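Local atomic coordinates of AztD protein (Citrobacter koseri, PDB entry 6CMK), a protein that acts as a periplasmic zinc chaperone, carrying zinc ions on a beta-propeller scaffold and handing one directly to the solute-binding protein AztC of the AztABCD transport system. Residues Gly87-Ile92 with Ile134-Asp139; Phe312-Thr317 with Leu322-Val327. All coordinates share one frame; numbering follows the deposited sequence. Where two conformers were deposited one is given.

Contact 1: residues Gly87-Ile92 with Ile134-Asp139; sequences GVVSTI and IAQWFD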
loop_
_atom_site.group_PDB
_atom_site.type_symbol
_atom_site.label_atom_id
_atom_site.label_comp_id
_atom_site.label_asym_id
_atom_site.label_seq_id
_atom_site.Cartn_x
_atom_site.Cartn_y
_atom_site.Cartn_z
ATOM N N GLY B 87 29.262 16.371 -5.680
ATOM C CA GLY B 87 28.974 16.829 -4.332
ATOM C C GLY B 87 27.540 17.248 -4.094
ATOM O O GLY B 87 27.285 18.105 -3.241
ATOM N N VAL B 88 26.584 16.661 -4.811
ATOM C CA VAL B 88 25.207 17.130 -4.736
ATOM C C VAL B 88 24.267 15.967 -4.987
ATOM O O VAL B 88 24.600 15.016 -5.697
ATOM C CB VAL B 88 24.948 18.266 -5.753
ATOM C CG1 VAL B 88 25.069 17.740 -7.178
ATOM C CG2 VAL B 88 23.592 18.912 -5.517
ATOM N N VAL B 89 23.078 16.062 -4.407
ATOM C CA VAL B 89 21.962 15.182 -4.732
ATOM C C VAL B 89 20.833 16.082 -5.212
ATOM O O VAL B 89 20.443 17.022 -4.508
ATOM C CB VAL B 89 21.521 14.332 -3.530
ATOM C CG1 VAL B 89 20.430 13.351 -3.936
ATOM C CG2 VAL B 89 22.715 13.604 -2.925
ATOM N N SER B 90 20.343 15.824 -6.420
ATOM C CA SER B 90 19.227 16.562 -6.991
ATOM C C SER B 90 17.956 15.762 -6.792
ATOM O O SER B 90 17.990 14.548 -6.591
ATOM C CB SER B 90 19.427 16.828 -8.484
ATOM O OG SER B 90 20.577 17.610 -8.720
ATOM N N THR B 91 16.827 16.459 -6.860
ATOM C CA THR B 91 15.536 15.856 -6.570
ATOM C C THR B 91 14.556 16.188 -7.680
ATOM O O THR B 91 14.444 17.342 -8.100
ATOM C CB THR B 91 15.016 16.343 -5.224
ATOM O OG1 THR B 91 14.595 17.704 -5.335
ATOM C CG2 THR B 91 16.126 16.253 -4.208
ATOM N N ILE B 92 13.839 15.168 -8.135
ATOM C CA ILE B 92 12.893 15.263 -9.237
ATOM C C ILE B 92 11.519 14.861 -8.718
ATOM O O ILE B 92 11.379 13.826 -8.054
ATOM C CB ILE B 92 13.320 14.354 -10.407
ATOM C CG1 ILE B 92 14.618 14.859 -11.039
ATOM C CG2 ILE B 92 12.219 14.256 -11.468
ATOM C CD1 ILE B 92 15.303 13.828 -11.940
ATOM N N ILE B 134 13.808 10.061 4.712
ATOM C CA ILE B 134 14.945 10.009 3.789
ATOM C C ILE B 134 16.230 10.134 4.591
ATOM O O ILE B 134 16.341 11.006 5.453
ATOM C CB ILE B 134 14.881 11.140 2.734
ATOM C CG1 ILE B 134 13.670 10.986 1.812
ATOM C CG2 ILE B 134 16.179 11.223 1.914
ATOM C CD1 ILE B 134 13.222 12.304 1.221
ATOM N N ALA B 135 17.215 9.294 4.282
ATOM C CA ALA B 135 18.558 9.445 4.833
ATOM C C ALA B 135 19.542 9.413 3.682
ATOM O O ALA B 135 19.622 8.411 2.971
ATOM C CB ALA B 135 18.890 8.339 5.841
ATOM N N GLN B 136 20.291 10.503 3.504
ATOM C CA GLN B 136 21.323 10.593 2.481
ATOM C C GLN B 136 22.688 10.564 3.161
ATOM O O GLN B 136 22.973 11.405 4.023
ATOM C CB GLN B 136 21.152 11.861 1.640
ATOM C CG GLN B 136 22.258 12.084 0.611
ATOM C CD GLN B 136 22.237 11.011 -0.456
ATOM O OE1 GLN B 136 21.226 10.824 -1.135
ATOM N NE2 GLN B 136 23.339 10.296 -0.605
ATOM N N TRP B 137 23.515 9.594 2.781
ATOM C CA TRP B 137 24.879 9.482 3.279
ATOM C C TRP B 137 25.834 10.317 2.438
ATOM O O TRP B 137 25.670 10.452 1.221
ATOM C CB TRP B 137 25.334 8.025 3.264
ATOM C CG TRP B 137 26.570 7.775 4.062
ATOM C CD1 TRP B 137 27.866 7.842 3.632
ATOM C CD2 TRP B 137 26.621 7.410 5.440
ATOM N NE1 TRP B 137 28.725 7.544 4.671
ATOM C CE2 TRP B 137 27.979 7.276 5.792
ATOM C CE3 TRP B 137 25.642 7.188 6.418
ATOM C CZ2 TRP B 137 28.382 6.923 7.073
ATOM C CZ3 TRP B 137 26.051 6.842 7.699
ATOM C CH2 TRP B 137 27.410 6.706 8.008
ATOM N N PHE B 138 26.851 10.871 3.100
ATOM C CA PHE B 138 27.931 11.586 2.422
ATOM C C PHE B 138 29.251 10.986 2.886
ATOM O O PHE B 138 29.618 11.121 4.056
ATOM C CB PHE B 138 27.883 13.094 2.706
ATOM C CG PHE B 138 26.734 13.793 2.041
ATOM C CD1 PHE B 138 25.493 13.828 2.649
ATOM C CD2 PHE B 138 26.891 14.400 0.807
ATOM C CE1 PHE B 138 24.426 14.458 2.042
ATOM C CE2 PHE B 138 25.833 15.038 0.194
ATOM C CZ PHE B 138 24.591 15.063 0.815
ATOM N N ASP B 139 29.956 10.327 1.963
ATOM C CA ASP B 139 31.190 9.623 2.292
ATOM C C ASP B 139 32.284 10.550 2.807
ATOM O O ASP B 139 33.187 10.084 3.512
ATOM C CB ASP B 139 31.711 8.878 1.064
ATOM C CG ASP B 139 30.856 7.680 0.687
ATOM O OD1 ASP B 139 29.918 7.323 1.434
ATOM O OD2 ASP B 139 31.131 7.087 -0.377
#

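Contact 2: residues Phe312-Thr317 with Leu322-Val327; sequences FAYVFT and LNQIDV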
loop_
_atom_site.group_PDB
_atom_site.type_symbol
_atom_site.label_atom_id
_atom_site.label_comp_id
_atom_site.label_asym_id
_atom_site.label_seq_id
_atom_site.Cartn_x
_atom_site.Cartn_y
_atom_site.Cartn_z
ATOM N N PHE B 312 8.857 -13.136 -8.496
ATOM C CA PHE B 312 9.970 -13.096 -9.436
ATOM C C PHE B 312 10.941 -11.965 -9.121
ATOM O O PHE B 312 10.558 -10.909 -8.602
ATOM C CB PHE B 312 9.464 -12.942 -10.871
ATOM C CG PHE B 312 8.765 -14.166 -11.389
ATOM C CD1 PHE B 312 9.450 -15.358 -11.512
ATOM C CD2 PHE B 312 7.428 -14.128 -11.741
ATOM C CE1 PHE B 312 8.821 -16.494 -11.976
ATOM C CE2 PHE B 312 6.788 -15.262 -12.208
ATOM C CZ PHE B 312 7.488 -16.447 -12.326
ATOM N N ALA B 313 12.211 -12.208 -9.455
ATOM C CA ALA B 313 13.237 -11.177 -9.541
ATOM C C ALA B 313 14.032 -11.437 -10.812
ATOM O O ALA B 313 13.868 -12.464 -11.465
ATOM C CB ALA B 313 14.165 -11.173 -8.323
ATOM N N TYR B 314 14.889 -10.496 -11.177
ATOM C CA TYR B 314 15.675 -10.625 -12.400
ATOM C C TYR B 314 17.143 -10.338 -12.133
ATOM O O TYR B 314 17.477 -9.422 -11.388
ATOM C CB TYR B 314 15.162 -9.677 -13.494
ATOM C CG TYR B 314 13.691 -9.842 -13.677
ATOM C CD1 TYR B 314 13.176 -11.010 -14.215
ATOM C CD2 TYR B 314 12.812 -8.870 -13.243
ATOM C CE1 TYR B 314 11.819 -11.184 -14.332
ATOM C CE2 TYR B 314 11.461 -9.034 -13.357
ATOM C CZ TYR B 314 10.971 -10.185 -13.908
ATOM O OH TYR B 314 9.608 -10.348 -14.010
ATOM N N VAL B 315 18.012 -11.138 -12.746
ATOM C CA VAL B 315 19.455 -10.923 -12.701
ATOM C C VAL B 315 19.957 -10.812 -14.129
ATOM O O VAL B 315 19.596 -11.629 -14.985
ATOM C CB VAL B 315 20.195 -12.058 -11.973
ATOM C CG1 VAL B 315 21.639 -11.641 -11.685
ATOM C CG2 VAL B 315 19.485 -12.460 -10.705
ATOM N N PHE B 316 20.782 -9.806 -14.386
ATOM C CA PHE B 316 21.461 -9.679 -15.668
ATOM C C PHE B 316 22.905 -10.128 -15.493
ATOM O O PHE B 316 23.563 -9.752 -14.520
ATOM C CB PHE B 316 21.420 -8.237 -16.181
ATOM C CG PHE B 316 21.779 -8.105 -17.637
ATOM C CD1 PHE B 316 23.084 -7.890 -18.024
ATOM C CD2 PHE B 316 20.804 -8.213 -18.609
ATOM C CE1 PHE B 316 23.414 -7.780 -19.362
ATOM C CE2 PHE B 316 21.124 -8.103 -19.945
ATOM C CZ PHE B 316 22.433 -7.888 -20.322
ATOM N N THR B 317 23.393 -10.938 -16.430
ATOM C CA THR B 317 24.725 -11.516 -16.329
ATOM C C THR B 317 25.593 -11.027 -17.483
ATOM O O THR B 317 25.098 -10.518 -18.492
ATOM C CB THR B 317 24.666 -13.059 -16.304
ATOM O OG1 THR B 317 23.737 -13.542 -17.287
ATOM C CG2 THR B 317 24.244 -13.567 -14.925
ATOM N N LEU B 322 19.369 -11.902 -19.679
ATOM C CA LEU B 322 18.498 -11.603 -18.555
ATOM C C LEU B 322 17.972 -12.924 -18.015
ATOM O O LEU B 322 17.540 -13.779 -18.793
ATOM C CB LEU B 322 17.349 -10.698 -18.999
ATOM C CG LEU B 322 16.401 -10.247 -17.880
ATOM C CD1 LEU B 322 17.116 -9.369 -16.877
ATOM C CD2 LEU B 322 15.205 -9.528 -18.461
ATOM N N ASN B 323 18.045 -13.111 -16.696
ATOM C CA ASN B 323 17.650 -14.371 -16.076
ATOM C C ASN B 323 16.502 -14.130 -15.107
ATOM O O ASN B 323 16.575 -13.242 -14.255
ATOM C CB ASN B 323 18.822 -15.031 -15.345
ATOM C CG ASN B 323 20.050 -15.167 -16.209
ATOM O OD1 ASN B 323 20.272 -16.210 -16.816
ATOM N ND2 ASN B 323 20.871 -14.117 -16.257
ATOM N N GLN B 324 15.450 -14.920 -15.250
ATOM C CA GLN B 324 14.285 -14.854 -14.379
ATOM C C GLN B 324 14.530 -15.721 -13.149
ATOM O O GLN B 324 14.830 -16.914 -13.274
ATOM C CB GLN B 324 13.052 -15.329 -15.146
ATOM C CG GLN B 324 11.759 -15.263 -14.364
ATOM C CD GLN B 324 10.616 -15.911 -15.123
ATOM O OE1 GLN B 324 10.660 -17.100 -15.444
ATOM N NE2 GLN B 324 9.596 -15.127 -15.427
ATOM N N ILE B 325 14.420 -15.123 -11.965
ATOM C CA ILE B 325 14.548 -15.845 -10.704
ATOM C C ILE B 325 13.158 -16.135 -10.162
ATOM O O ILE B 325 12.399 -15.209 -9.853
ATOM C CB ILE B 325 15.348 -15.046 -9.666
ATOM C CG1 ILE B 325 16.708 -14.639 -10.223
ATOM C CG2 ILE B 325 15.484 -15.861 -8.384
ATOM C CD1 ILE B 325 17.545 -15.803 -10.703
ATOM N N ASP B 326 12.853 -17.420 -9.998
ATOM C CA ASP B 326 11.657 -17.862 -9.276
ATOM C C ASP B 326 12.051 -17.956 -7.810
ATOM O O ASP B 326 12.738 -18.895 -7.397
ATOM C CB ASP B 326 11.155 -19.190 -9.825
ATOM C CG ASP B 326 9.899 -19.679 -9.128
ATOM O OD1 ASP B 326 9.656 -19.303 -7.960
ATOM O OD2 ASP B 326 9.146 -20.449 -9.759
ATOM N N VAL B 327 11.630 -16.961 -7.031
ATOM C CA VAL B 327 12.121 -16.803 -5.667
ATOM C C VAL B 327 11.627 -17.933 -4.771
ATOM O O VAL B 327 12.359 -18.420 -3.903
ATOM C CB VAL B 327 11.716 -15.418 -5.127
ATOM C CG1 VAL B 327 12.154 -15.240 -3.694
ATOM C CG2 VAL B 327 12.338 -14.329 -5.994
HETATM O O HOH W 1 8.665 -12.522 -15.164
HETATM O O HOH W 2 23.033 -16.789 -18.267
#

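Contact 1: residues Gly87-Ile92 with Ile134-Asp139
Val-89 meets Gln-136 and Phe-138 across the seam between two successive blades of the beta propeller, with no hydrogen bond joining the two segments. Gly-87 opens the first segment; with Val-88 it faces Gln-83 in a G1 beta bulge that leads into the strand. Val-88 turns its CB away from the neighbouring blade, whereas that of Val-89 points toward it, and this one residue carries the contact. With CG1 anti to the backbone N (chi1 -176°), CG2 is set beside that nitrogen and becomes the main point of touch. Val-89 CG2 lies 3.6 Å from Gln-136 CD, so the methyl packs against the carboxamide carbon, and it is equally near the oxygen, 3.6 Å from Gln-136 OE1. Val-89 CG1 adds a looser approach, 3.9 Å from Gln-136 OE1. Val-89 CG2 also comes within 4.4 Å of Phe-138 CZ, obliquely to the ring, a marginal apolar touch.

The Gln-136 chain bends at chi2 (66°), folding the carboxamide back so that Gln-136 NE2 donates to Trp-137 O, 3.0 Å away and nearly straight at 168°, with the acceptor close to the amide plane. A second bond from NE2 to Gly-125 O fixes the rotation of the amide, and its buried OE1 is left against the valine methyls with no polar partner in the model. The side chain of Gln-136 lies about 6 Å from that of the zinc ligand His-126, and nearby Asp-139 OD2 bonds ND1 of the ligand His-169, a second-shell link to zinc site 1. Leu-119 of strand 113-120 and Ile-82 of strand 78-83 pack on Gln-136 from the first blade, while Pro-124 of strand 124-130 touches both Val-89 and Phe-138.

Contact 2: residues Phe312-Thr317 with Leu322-Val327
Strands 312-317 and 322-326 form an antiparallel hairpin, their axes 4.6 Å apart at closest, with hydrogen-bonded pairs Ala-313/Ile-325 and Val-315/Asn-323 set between the non-hydrogen-bonded pairs Phe-312/Asp-326, Tyr-314/Gln-324 and Phe-316/Leu-322. The Gln-324 carboxamide stacks on one face of the Phe-312 ring, the planes 11° apart and NE2 over the ring centre, 3.8 Å above it. The extended Gln-324 chain, CG anti to the backbone N (chi1 -178°), also runs alongside Tyr-314; a water bridges the pair, 2.6 Å from Tyr-314 OH and 2.8 Å from Gln-324 NE2.

On the face of Ala-313, Val-315, Asn-323 and Ile-325, Val-315 CG2 packs on Ile-325 CG1. Asn-323 ND2 donates near its amide plane to Val-315 O at 3.1 Å, from above the carbonyl plane, and to Thr-317 OG1, also 3.1 Å away. Val-315 O accepts twice, Asn-323 N lying 2.7 Å from it. Asp-319 also bonds Thr-317 OG1, Asp-306 Tyr-314 OH, and Ser-335 Asn-323 OD1. Asn-323 thus ties the two strands by its side-chain N-H groups, Gln-324 OE1 links the hairpin to Ser-333 and Gln-334 of strand 331-337, and Tyr-314, Phe-316 and Leu-322 pack on Ile-355 of the next blade.

Overall arrangement
Contact 1 and contact 2 lie on opposite sides of the chain's centre, their own centres 29 Å apart and nearest atoms about 23 Å apart, and share no strand or sheet. They follow in series: contact 1 joins strand 88-100 of one sheet to strand 133-138 of the next, and contact 2 comes later, between the two middle strands of the four-stranded sheet 300-337. Together they sample the two levels of a beta propeller, packing between adjacent blades and hairpin pairing within a blade. Contact 1 lies near the ligands of a high-affinity zinc site, the Gln-136 side chain about 10 Å from a bound zinc ion, whereas contact 2 is away from the annotated sites and belongs to the framework of one blade.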